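Local coordinates for protein laccase (Uncultured bacterium, PDB 4F7K) that probably oxidises phenolic and related substrates with the reduction of dioxygen to water, as multicopper oxidases of the laccase family do, at residues A[47-52]-A[79-84]. Sequence-based numbering, arbitrary orientation.
Sequences IRFQNQ and DVVEAG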
ATOM      1  N   ILE A  47      18.789   1.405  -5.510  1.00 41.84           N
ATOM      2  CA  ILE A  47      18.347   2.633  -4.843  1.00 39.32           C
ATOM      3  C   ILE A  47      19.366   3.084  -3.791  1.00 39.25           C
ATOM      4  O   ILE A  47      19.701   2.320  -2.886  1.00 40.49           O
ATOM      5  CB  ILE A  47      16.945   2.397  -4.221  1.00 38.04           C
ATOM      6  CG1 ILE A  47      15.934   2.188  -5.353  1.00 39.22           C
ATOM      7  CG2 ILE A  47      16.498   3.565  -3.302  1.00 36.21           C
ATOM      8  CD1 ILE A  47      14.723   1.241  -5.019  1.00 41.66           C
ATOM      9  N   ARG A  48      19.895   4.300  -3.936  1.00 38.32           N
ATOM     10  CA  ARG A  48      20.765   4.861  -2.907  1.00 38.69           C
ATOM     11  C   ARG A  48      19.930   5.767  -1.964  1.00 36.60           C
ATOM     12  O   ARG A  48      19.632   6.913  -2.296  1.00 35.06           O
ATOM     13  CB  ARG A  48      21.988   5.572  -3.516  1.00 40.14           C
ATOM     14  CG  ARG A  48      23.047   6.054  -2.490  1.00 43.57           C
ATOM     15  CD  ARG A  48      24.227   6.808  -3.148  1.00 50.41           C
ATOM     16  NE  ARG A  48      24.817   7.826  -2.261  1.00 56.88           N
ATOM     17  CZ  ARG A  48      26.019   8.412  -2.421  1.00 61.15           C
ATOM     18  NH1 ARG A  48      26.831   8.085  -3.434  1.00 62.26           N
ATOM     19  NH2 ARG A  48      26.429   9.335  -1.547  1.00 61.60           N
ATOM     20  N   PHE A  49      19.554   5.207  -0.809  1.00 35.25           N
ATOM     21  CA  PHE A  49      18.866   5.933   0.247  1.00 33.56           C
ATOM     22  C   PHE A  49      19.803   6.870   1.006  1.00 34.66           C
ATOM     23  O   PHE A  49      20.855   6.445   1.483  1.00 35.91           O
ATOM     24  CB  PHE A  49      18.209   4.972   1.242  1.00 32.61           C
ATOM     25  CG  PHE A  49      17.525   5.658   2.406  1.00 31.76           C
ATOM     26  CD1 PHE A  49      16.512   6.610   2.200  1.00 30.17           C
ATOM     27  CD2 PHE A  49      17.871   5.337   3.700  1.00 30.54           C
ATOM     28  CE1 PHE A  49      15.853   7.228   3.294  1.00 29.66           C
ATOM     29  CE2 PHE A  49      17.226   5.939   4.806  1.00 31.85           C
ATOM     30  CZ  PHE A  49      16.225   6.909   4.601  1.00 28.69           C
ATOM     31  N   GLN A  50      19.388   8.126   1.130  1.00 33.58           N
ATOM     32  CA  GLN A  50      20.147   9.159   1.833  1.00 35.77           C
ATOM     33  C   GLN A  50      19.288   9.798   2.935  1.00 34.35           C
ATOM     34  O   GLN A  50      18.234  10.345   2.651  1.00 32.67           O
ATOM     35  CB  GLN A  50      20.569  10.261   0.867  1.00 37.04           C
ATOM     36  CG  GLN A  50      21.441   9.816  -0.264  1.00 42.59           C
ATOM     37  CD  GLN A  50      22.869  10.175  -0.008  1.00 52.07           C
ATOM     38  OE1 GLN A  50      23.286  10.382   1.154  1.00 55.11           O
ATOM     39  NE2 GLN A  50      23.642  10.275  -1.079  1.00 54.36           N
ATOM     40  N   ASN A  51      19.770   9.745   4.170  1.00 34.99           N
ATOM     41  CA  ASN A  51      19.022  10.244   5.333  1.00 34.86           C
ATOM     42  C   ASN A  51      19.317  11.724   5.641  1.00 35.14           C
ATOM     43  O   ASN A  51      20.352  12.047   6.246  1.00 36.34           O
ATOM     44  CB  ASN A  51      19.335   9.348   6.534  1.00 34.75           C
ATOM     45  CG  ASN A  51      18.544   9.709   7.777  1.00 35.96           C
ATOM     46  OD1 ASN A  51      17.980  10.802   7.893  1.00 34.34           O
ATOM     47  ND2 ASN A  51      18.531   8.792   8.745  1.00 36.14           N
ATOM     48  N   GLN A  52      18.433  12.623   5.200  1.00 34.20           N
ATOM     49  CA  GLN A  52      18.547  14.058   5.562  1.00 35.16           C
ATOM     50  C   GLN A  52      17.411  14.505   6.495  1.00 34.83           C
ATOM     51  O   GLN A  52      16.909  15.622   6.375  1.00 34.58           O
ATOM     52  CB  GLN A  52      18.570  14.976   4.327  1.00 34.10           C
ATOM     53  CG  GLN A  52      19.686  14.669   3.327  1.00 36.05           C
ATOM     54  CD  GLN A  52      19.787  15.702   2.201  1.00 38.07           C
ATOM     55  OE1 GLN A  52      18.861  16.493   1.957  1.00 38.15           O
ATOM     56  NE2 GLN A  52      20.911  15.694   1.505  1.00 40.46           N
ATOM     57  N   ASP A  79      21.299  -2.460  10.199  1.00 49.42           N
ATOM     58  CA  ASP A  79      21.450  -1.363  11.129  1.00 49.82           C
ATOM     59  C   ASP A  79      20.549  -0.229  10.643  1.00 47.44           C
ATOM     60  O   ASP A  79      20.360  -0.047   9.436  1.00 46.50           O
ATOM     61  CB  ASP A  79      22.903  -0.891  11.148  1.00 51.25           C
ATOM     62  CG  ASP A  79      23.863  -1.981  11.612  1.00 56.03           C
ATOM     63  OD1 ASP A  79      23.437  -2.822  12.441  1.00 54.97           O
ATOM     64  OD2 ASP A  79      25.033  -1.992  11.145  1.00 59.16           O
ATOM     65  N   VAL A  80      20.001   0.525  11.587  1.00 46.61           N
ATOM     66  CA  VAL A  80      19.347   1.785  11.294  1.00 44.76           C
ATOM     67  C   VAL A  80      20.300   2.688  10.483  1.00 44.71           C
ATOM     68  O   VAL A  80      21.519   2.620  10.639  1.00 46.12           O
ATOM     69  CB  VAL A  80      18.890   2.451  12.611  1.00 45.04           C
ATOM     70  CG1 VAL A  80      20.101   3.012  13.390  1.00 47.80           C
ATOM     71  CG2 VAL A  80      17.824   3.514  12.367  1.00 43.01           C
ATOM     72  N   VAL A  81      19.746   3.497   9.587  1.00 42.83           N
ATOM     73  CA  VAL A  81      20.540   4.456   8.838  1.00 42.76           C
ATOM     74  C   VAL A  81      20.591   5.732   9.662  1.00 43.06           C
ATOM     75  O   VAL A  81      19.580   6.418   9.835  1.00 42.36           O
ATOM     76  CB  VAL A  81      19.937   4.709   7.424  1.00 41.37           C
ATOM     77  CG1 VAL A  81      20.837   5.633   6.590  1.00 40.46           C
ATOM     78  CG2 VAL A  81      19.722   3.382   6.702  1.00 40.38           C
ATOM     79  N   GLU A  82      21.755   6.027  10.227  1.00 44.67           N
ATOM     80  CA  GLU A  82      21.873   7.189  11.082  1.00 45.27           C
ATOM     81  C   GLU A  82      21.694   8.433  10.237  1.00 43.33           C
ATOM     82  O   GLU A  82      21.802   8.372   9.010  1.00 42.59           O
ATOM     83  CB  GLU A  82      23.212   7.193  11.825  1.00 48.57           C
ATOM     84  CG  GLU A  82      23.349   6.051  12.854  1.00 53.31           C
ATOM     85  CD  GLU A  82      22.335   6.108  14.034  1.00 56.78           C
ATOM     86  OE1 GLU A  82      21.392   6.944  14.054  1.00 57.32           O
ATOM     87  OE2 GLU A  82      22.482   5.287  14.968  1.00 61.77           O
ATOM     88  N   ALA A  83      21.371   9.547  10.879  1.00 42.01           N
ATOM     89  CA  ALA A  83      21.216  10.791  10.166  1.00 40.89           C
ATOM     90  C   ALA A  83      22.523  11.112   9.449  1.00 42.02           C
ATOM     91  O   ALA A  83      23.610  10.860   9.976  1.00 42.99           O
ATOM     92  CB  ALA A  83      20.815  11.897  11.126  1.00 41.12           C
ATOM     93  N   GLY A  84      22.411  11.611   8.223  1.00 41.15           N
ATOM     94  CA  GLY A  84      23.566  11.950   7.417  1.00 42.11           C
ATOM     95  C   GLY A  84      24.157  10.745   6.701  1.00 43.11           C
ATOM     96  O   GLY A  84      25.105  10.878   5.934  1.00 44.38           O
TER
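Asn51 and Val81 join the end of inner strand 44-51 to the loop leading into strand 86-92, within the first cupredoxin-like beta-sandwich domain of this multicopper oxidase. The Asn51 side chain reaches into the bend of that loop, its CG anti to the backbone N (chi1 -176°). CB lies 3.6 Å from Glu82 O and also touches Val81 CG1, and CG faces Ala83 CA at 3.7 Å. At the tip, OD1 accepts a hydrogen bond from the backbone N of Ile53, while ND2 donates to the carbonyl O of Glu55 and, at 2.8 Å, to Val81 O. Val81 O sits close to the amide plane of Asn51, but ND2 stands 43° out of the carbonyl plane of Val81. The carboxamide is thus held at both ends and its rotation fixed. An alanine here would probably leave Val81 O and Glu55 O without this donor and Ile53 N without its acceptor, loosening the hold between the strand end and the loop. Deeper in, Phe49 and Val81 cross obliquely: Val81 CB meets the ring edge near its plane, 4.0 Å from Phe49 CE2, with Phe87 also touching Val81. The backbone of the same asparagine is also tied to the loop: Gly84 N donates to Asn51 O at 2.9 Å.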